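Local coordinates for XRE family transcriptional regulator (Enterobacter cloacae subsp. cloacae, PDB 6B8W), which probably regulates transcription by binding DNA, and is represented by its cupin domain, a beta-barrel fold with a manganese-binding site, at the interface of chains A and B. Residues are numbered along the deposited sequence; one frame, centred on the assembly and turned at random. Chains: chain A/B, XRE family transcriptional regulator.

Contact 1: the interface of chains A and B. Residues chain A 17, 19, 42, 44, 90; chain B 9, 17, 19, 90.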
loop_
_atom_site.group_PDB
_atom_site.type_symbol
_atom_site.label_atom_id
_atom_site.label_comp_id
_atom_site.label_asym_id
_atom_site.label_seq_id
_atom_site.Cartn_x
_atom_site.Cartn_y
_atom_site.Cartn_z
ATOM N N PHE A 17 11.194 4.713 -5.474
ATOM C CA PHE A 17 10.109 4.368 -4.563
ATOM C C PHE A 17 10.396 3.119 -3.729
ATOM O O PHE A 17 10.882 2.121 -4.246
ATOM C CB PHE A 17 8.856 4.179 -5.448
ATOM C CG PHE A 17 7.683 3.519 -4.771
ATOM C CD1 PHE A 17 6.961 4.182 -3.794
ATOM C CD2 PHE A 17 7.240 2.252 -5.185
ATOM C CE1 PHE A 17 5.855 3.581 -3.189
ATOM C CE2 PHE A 17 6.130 1.658 -4.592
ATOM C CZ PHE A 17 5.435 2.322 -3.597
ATOM N N HIS A 19 8.590 0.683 -0.511
ATOM C CA HIS A 19 7.291 0.293 0.017
ATOM C C HIS A 19 7.604 -0.736 1.117
ATOM O O HIS A 19 8.045 -1.856 0.830
ATOM C CB HIS A 19 6.498 -0.348 -1.110
ATOM C CG HIS A 19 5.058 -0.562 -0.805
ATOM N ND1 HIS A 19 4.104 -0.654 -1.790
ATOM C CD2 HIS A 19 4.391 -0.631 0.370
ATOM C CE1 HIS A 19 2.913 -0.813 -1.233
ATOM N NE2 HIS A 19 3.062 -0.815 0.075
ATOM N N HIS A 42 3.980 8.157 2.777
ATOM C CA HIS A 42 2.566 7.828 2.974
ATOM C C HIS A 42 2.554 6.694 3.999
ATOM O O HIS A 42 3.335 5.760 3.903
ATOM C CB HIS A 42 1.870 7.280 1.710
ATOM C CG HIS A 42 1.646 8.274 0.615
ATOM N ND1 HIS A 42 2.643 8.665 -0.252
ATOM C CD2 HIS A 42 0.517 8.902 0.198
ATOM C CE1 HIS A 42 2.147 9.511 -1.138
ATOM N NE2 HIS A 42 0.857 9.673 -0.888
ATOM N N VAL A 44 -0.247 4.012 5.607
ATOM C CA VAL A 44 -1.586 3.439 5.497
ATOM C C VAL A 44 -1.655 2.301 6.501
ATOM O O VAL A 44 -0.782 1.427 6.514
ATOM C CB VAL A 44 -1.875 2.872 4.091
ATOM C CG1 VAL A 44 -3.248 2.202 4.051
ATOM C CG2 VAL A 44 -1.784 3.968 3.043
ATOM N N LEU A 90 5.157 4.090 2.561
ATOM C CA LEU A 90 5.591 4.289 1.191
ATOM C C LEU A 90 6.462 5.521 1.158
ATOM O O LEU A 90 6.115 6.537 1.746
ATOM C CB LEU A 90 4.402 4.505 0.266
ATOM C CG LEU A 90 3.472 3.315 -0.009
ATOM C CD1 LEU A 90 2.739 2.849 1.226
ATOM C CD2 LEU A 90 2.474 3.775 -1.053
ATOM N N PHE B 9 -6.021 7.530 -1.006
ATOM C CA PHE B 9 -5.600 8.922 -1.089
ATOM C C PHE B 9 -6.173 9.467 -2.382
ATOM O O PHE B 9 -6.378 8.703 -3.338
ATOM C CB PHE B 9 -4.081 9.056 -1.162
ATOM C CG PHE B 9 -3.378 8.573 0.068
ATOM C CD1 PHE B 9 -3.259 9.398 1.173
ATOM C CD2 PHE B 9 -2.884 7.287 0.136
ATOM C CE1 PHE B 9 -2.638 8.952 2.322
ATOM C CE2 PHE B 9 -2.263 6.829 1.288
ATOM C CZ PHE B 9 -2.134 7.666 2.376
ATOM N N PHE B 17 0.406 9.518 -9.027
ATOM C CA PHE B 17 0.149 8.262 -8.347
ATOM C C PHE B 17 -1.248 8.168 -7.734
ATOM O O PHE B 17 -1.705 9.116 -7.106
ATOM C CB PHE B 17 1.301 8.153 -7.302
ATOM C CG PHE B 17 0.995 7.366 -6.076
ATOM C CD1 PHE B 17 0.877 5.995 -6.123
ATOM C CD2 PHE B 17 0.958 8.004 -4.830
ATOM C CE1 PHE B 17 0.638 5.267 -4.967
ATOM C CE2 PHE B 17 0.718 7.287 -3.672
ATOM C CZ PHE B 17 0.556 5.918 -3.738
ATOM N N HIS B 19 -3.834 5.366 -5.422
ATOM C CA HIS B 19 -3.696 4.292 -4.434
ATOM C C HIS B 19 -5.096 3.890 -4.030
ATOM O O HIS B 19 -5.822 4.711 -3.472
ATOM C CB HIS B 19 -2.941 4.833 -3.220
ATOM C CG HIS B 19 -2.411 3.776 -2.298
ATOM N ND1 HIS B 19 -1.634 4.082 -1.202
ATOM C CD2 HIS B 19 -2.451 2.426 -2.362
ATOM C CE1 HIS B 19 -1.263 2.969 -0.599
ATOM N NE2 HIS B 19 -1.754 1.948 -1.276
ATOM N N LEU B 90 -1.743 -0.001 -6.429
ATOM C CA LEU B 90 -1.039 1.264 -6.633
ATOM C C LEU B 90 -0.884 1.459 -8.122
ATOM O O LEU B 90 -0.628 0.502 -8.823
ATOM C CB LEU B 90 0.348 1.242 -5.991
ATOM C CG LEU B 90 0.474 1.237 -4.480
ATOM C CD1 LEU B 90 -0.225 0.043 -3.851
ATOM C CD2 LEU B 90 1.943 1.240 -4.102
#

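Contact 2: the interface of chains A and B. Residues chain A 40, 42, 68; chain B 12, 14-15.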
loop_
_atom_site.group_PDB
_atom_site.type_symbol
_atom_site.label_atom_id
_atom_site.label_comp_id
_atom_site.label_asym_id
_atom_site.label_seq_id
_atom_site.Cartn_x
_atom_site.Cartn_y
_atom_site.Cartn_z
ATOM N N ILE A 40 8.715 12.296 0.222
ATOM C CA ILE A 40 7.321 12.224 0.623
ATOM C C ILE A 40 7.083 10.818 1.181
ATOM O O ILE A 40 7.543 9.844 0.608
ATOM C CB ILE A 40 6.346 12.482 -0.524
ATOM C CG1 ILE A 40 6.573 13.853 -1.149
ATOM C CG2 ILE A 40 4.891 12.348 -0.033
ATOM C CD1 ILE A 40 6.325 15.038 -0.222
ATOM N N HIS A 42 3.980 8.157 2.777
ATOM C CA HIS A 42 2.566 7.828 2.974
ATOM C C HIS A 42 2.554 6.694 3.999
ATOM O O HIS A 42 3.335 5.760 3.903
ATOM C CB HIS A 42 1.870 7.280 1.710
ATOM C CG HIS A 42 1.646 8.274 0.615
ATOM N ND1 HIS A 42 2.643 8.665 -0.252
ATOM C CD2 HIS A 42 0.517 8.902 0.198
ATOM C CE1 HIS A 42 2.147 9.511 -1.138
ATOM N NE2 HIS A 42 0.857 9.673 -0.888
ATOM N N ARG A 68 -0.391 11.482 4.157
ATOM C CA ARG A 68 0.718 11.810 3.273
ATOM C C ARG A 68 1.431 12.988 3.898
ATOM O O ARG A 68 0.791 13.980 4.248
ATOM C CB ARG A 68 0.181 12.225 1.919
ATOM C CG ARG A 68 1.218 12.548 0.861
ATOM C CD ARG A 68 0.486 13.164 -0.310
ATOM N NE ARG A 68 1.286 13.424 -1.498
ATOM C CZ ARG A 68 2.101 14.465 -1.663
ATOM N NH1 ARG A 68 2.317 15.333 -0.673
ATOM N NH2 ARG A 68 2.737 14.617 -2.821
ATOM N N ASP B 12 -2.687 12.106 -6.784
ATOM C CA ASP B 12 -1.485 12.848 -6.380
ATOM C C ASP B 12 -0.870 13.475 -7.630
ATOM O O ASP B 12 -0.170 12.809 -8.388
ATOM C CB ASP B 12 -0.507 11.883 -5.713
ATOM C CG ASP B 12 0.573 12.592 -4.903
ATOM O OD1 ASP B 12 1.120 13.621 -5.358
ATOM O OD2 ASP B 12 0.889 12.081 -3.808
ATOM N N THR B 14 1.561 15.798 -7.989
ATOM C CA THR B 14 3.014 15.901 -7.963
ATOM C C THR B 14 3.700 14.544 -8.107
ATOM O O THR B 14 4.719 14.462 -8.759
ATOM C CB THR B 14 3.539 16.648 -6.705
ATOM O OG1 THR B 14 3.296 15.883 -5.520
ATOM C CG2 THR B 14 2.870 18.024 -6.582
ATOM N N LEU B 15 3.137 13.480 -7.525
ATOM C CA LEU B 15 3.755 12.137 -7.640
ATOM C C LEU B 15 3.151 11.254 -8.769
ATOM O O LEU B 15 3.663 10.153 -9.022
ATOM C CB LEU B 15 3.717 11.394 -6.293
ATOM C CG LEU B 15 4.399 12.104 -5.111
ATOM C CD1 LEU B 15 4.193 11.336 -3.820
ATOM C CD2 LEU B 15 5.877 12.299 -5.362
HETATM O O HOH W 1 -1.124 10.663 -2.636
HETATM O O HOH W 2 4.842 16.543 -3.300
#

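Contact 3: the interface of chains A and B. Residues chain A 44, 64; chain B 6, 8-9, 21, 86, 88.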
loop_
_atom_site.group_PDB
_atom_site.type_symbol
_atom_site.label_atom_id
_atom_site.label_comp_id
_atom_site.label_asym_id
_atom_site.label_seq_id
_atom_site.Cartn_x
_atom_site.Cartn_y
_atom_site.Cartn_z
ATOM N N VAL A 44 -0.247 4.012 5.607
ATOM C CA VAL A 44 -1.586 3.439 5.497
ATOM C C VAL A 44 -1.655 2.301 6.501
ATOM O O VAL A 44 -0.782 1.427 6.514
ATOM C CB VAL A 44 -1.875 2.872 4.091
ATOM C CG1 VAL A 44 -3.248 2.202 4.051
ATOM C CG2 VAL A 44 -1.784 3.968 3.043
ATOM N N ASP A 64 -7.011 1.065 6.722
ATOM C CA ASP A 64 -7.251 1.723 5.437
ATOM C C ASP A 64 -7.300 3.257 5.520
ATOM O O ASP A 64 -7.607 3.924 4.531
ATOM C CB ASP A 64 -8.431 1.099 4.663
ATOM C CG ASP A 64 -8.044 -0.211 3.957
ATOM O OD1 ASP A 64 -6.868 -0.650 4.061
ATOM O OD2 ASP A 64 -8.918 -0.792 3.274
ATOM N N LYS B 6 -12.217 1.811 -3.293
ATOM C CA LYS B 6 -12.102 2.979 -2.426
ATOM C C LYS B 6 -10.708 3.614 -2.536
ATOM O O LYS B 6 -9.719 2.940 -2.235
ATOM C CB LYS B 6 -12.333 2.522 -0.981
ATOM C CG LYS B 6 -12.116 3.584 0.080
ATOM C CD LYS B 6 -12.092 2.977 1.475
ATOM C CE LYS B 6 -11.551 3.973 2.494
ATOM N NZ LYS B 6 -11.583 3.423 3.882
ATOM N N LEU B 8 -7.514 5.336 -1.354
ATOM C CA LEU B 8 -6.862 5.498 -0.040
ATOM C C LEU B 8 -6.372 6.933 0.123
ATOM O O LEU B 8 -6.303 7.473 1.237
ATOM C CB LEU B 8 -5.722 4.488 0.116
ATOM C CG LEU B 8 -6.205 3.037 0.210
ATOM C CD1 LEU B 8 -5.060 2.028 0.112
ATOM C CD2 LEU B 8 -6.997 2.802 1.484
ATOM N N PHE B 9 -6.021 7.530 -1.006
ATOM C CA PHE B 9 -5.600 8.922 -1.089
ATOM C C PHE B 9 -6.173 9.467 -2.382
ATOM O O PHE B 9 -6.378 8.703 -3.338
ATOM C CB PHE B 9 -4.081 9.056 -1.162
ATOM C CG PHE B 9 -3.378 8.573 0.068
ATOM C CD1 PHE B 9 -3.259 9.398 1.173
ATOM C CD2 PHE B 9 -2.884 7.287 0.136
ATOM C CE1 PHE B 9 -2.638 8.952 2.322
ATOM C CE2 PHE B 9 -2.263 6.829 1.288
ATOM C CZ PHE B 9 -2.134 7.666 2.376
ATOM N N SER B 21 -8.026 0.770 -2.478
ATOM C CA SER B 21 -8.355 -0.431 -1.733
ATOM C C SER B 21 -9.515 -1.049 -2.484
ATOM O O SER B 21 -10.455 -0.332 -2.873
ATOM C CB SER B 21 -8.808 -0.118 -0.323
ATOM O OG SER B 21 -9.186 -1.306 0.326
ATOM N N HIS B 86 -9.431 -8.806 0.080
ATOM C CA HIS B 86 -9.181 -7.384 0.209
ATOM C C HIS B 86 -7.741 -7.125 -0.233
ATOM O O HIS B 86 -6.830 -7.774 0.248
ATOM C CB HIS B 86 -9.437 -6.978 1.683
ATOM C CG HIS B 86 -9.120 -5.551 2.005
ATOM N ND1 HIS B 86 -8.720 -5.154 3.266
ATOM C CD2 HIS B 86 -9.086 -4.437 1.232
ATOM C CE1 HIS B 86 -8.494 -3.849 3.261
ATOM N NE2 HIS B 86 -8.705 -3.389 2.043
ATOM N N HIS B 88 -4.799 -3.978 -2.028
ATOM C CA HIS B 88 -4.481 -2.615 -2.428
ATOM C C HIS B 88 -3.877 -2.637 -3.804
ATOM O O HIS B 88 -3.151 -3.568 -4.148
ATOM C CB HIS B 88 -3.534 -1.921 -1.462
ATOM C CG HIS B 88 -4.138 -1.645 -0.123
ATOM N ND1 HIS B 88 -3.415 -1.118 0.922
ATOM C CD2 HIS B 88 -5.389 -1.859 0.356
ATOM C CE1 HIS B 88 -4.204 -0.970 1.968
ATOM N NE2 HIS B 88 -5.408 -1.400 1.651
HETATM O O HOH W 3 -11.476 0.367 3.262
HETATM O O HOH W 4 -7.706 6.379 3.358
#

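Contact 1: the interface of chains A and B
Two torsions bring A:His42 and B:Phe9 together: in each, CG lies anti to the carbonyl carbon (chi1 -70° in the histidine and -64° in the phenylalanine), and the two side chains run past each other in opposite directions. The imidazole of A:His42 thereby points CD2 at the middle of the B:Phe9 ring, 3.5 Å above its plane. The planes stand 77° apart, edge-to-face, a polarised C-H meeting an aromatic face. B:Phe17 answers from another direction, setting CE2 over the rim of one imidazole face, so that A:His42 offers an edge to one phenylalanine and a face to the other. A flat, narrow ring suits this wedge between two larger ones. Two residues along strand 40-47, A:Val44 points to the same side and lays its CG2 methyl against B:Phe9 CE2 at 3.4 Å, a snug fit that a beta-branched residue gives close to the backbone. The same methyl also reaches the imidazole of B:His19. In two-fold related pairs, A:Leu90 and B:Leu90 each meet the partner's histidine 19 from the opposite direction: A:Leu90 CD2 packs against B:His19 CE1 at 3.8 Å, while B:Leu90 CD2 packs against A:His19 CE1 and against A:Phe17 CZ. Leucine's CD2 methyl stands far enough out to touch several partners. This largely apolar, aromatic-rich patch packs strands of one cupin domain on the other in the deposited pair. The leucines themselves meet, A:Leu90 CD2 to B:Leu90 CD2, at 4.0 Å.

Contact 2: the interface of chains A and B
A:Arg68 meets B:Asp12 obliquely, its guanidinium turned 46° from the carboxylate, and grips it side-on through NE and NH2. The chain is extended from CG to NE, which carries the charged end across to chain B. A:Arg68 NE donates to B:Asp12 OD2 at 2.7 Å in a salt bridge; the oxygen lies in the guanidinium plane, although NE approaches it from above the carboxylate plane. A:Arg68 NH2 reaches the syn lone pair of B:Asp12 OD1 at 3.2 Å, a more bent bond. Arginine suits this place because its spaced N-H groups can hold both carboxylate oxygens. B:Thr14 OG1 and the backbone N of B:Leu15 also donate to OD1, fixing the carboxylate's rotation from within its own chain. B:Thr14 OG1 lies 3.0 Å from A:Arg68 NH2, where it can accept a hydrogen bond, and water 2 joins the same two atoms. Water 1 links A:His42 NE2 to B:Asp12 OD2. The methyl A:Ile40 CG2 covers one guanidinium face, while B:Leu15 CD1 sits at the imidazole edge, 3.8 Å from A:His42 CE1. This charged clasp, backed by apolar side chains, ties strand 66-70 of one cupin domain to the end of strand 10-12 and the loop after it in the other and probably helps keep the pair in register.

Contact 3: the interface of chains A and B
A:Val44 brings its CG1 methyl to B:His88 CE1, 3.9 Å away and well out of the imidazole plane. With CG1 anti to the backbone N (chi1 176°), that methyl faces B:His88 and CG2 faces B:Phe9. B:Leu8 extends this apolar centre: its CD1 lies over the middle of one B:His88 ring face, 3.5 Å above the plane, and its CD2 packs against A:Asp64 CB. A branched leucine suits the place, since one methyl can steady the histidine while the other touches chain A. Farther out, the carboxylate of A:Asp64 meets a group of polar side chains of chain B. B:His88 NE2 donates to A:Asp64 OD1 at 2.9 Å, with the oxygen in the imidazole plane but the nitrogen above the carboxylate plane. B:Ser21 OG donates to A:Asp64 OD2 at 3.0 Å. B:His86 NE2 donates mainly to B:Ser21 OG at 2.7 Å, positioning the hydroxyl, and its one N-H can give at most a weak, shared bond to A:Asp64 OD2. Aspartate is apt here, its short acid offering two acceptors to several donors. At the rim, water 3 joins OD2 to B:Lys6 NZ, whose charge, though not in direct contact, would probably help stabilise the ionised carboxylate, and water 4 joins the backbone oxygens of A:Asp64 and B:Leu8. A:Asp64 belongs to the loop between strands 57-61 and 66-70, and it docks on strands 17-24 and 85-92 of the partner's cupin domain.

The C-alpha centre of contact 1 lies about 7 Å from that of contact 2 and about 9 Å from that of contact 3, while contacts 2 and 3 are about 15 Å apart, so the largely apolar patch lies between two polar ones. A:His42 serves contacts 1 and 2, and A:Val44 with B:Phe9 serves contacts 1 and 3; strand 40-47 of chain A thus runs through all three. Because the interface is two-fold symmetric, each contact recurs with the chains exchanged. Shared residues that join the three contacts, with two-fold symmetry, would suit a dimer, although the structure alone does not establish one in the cell.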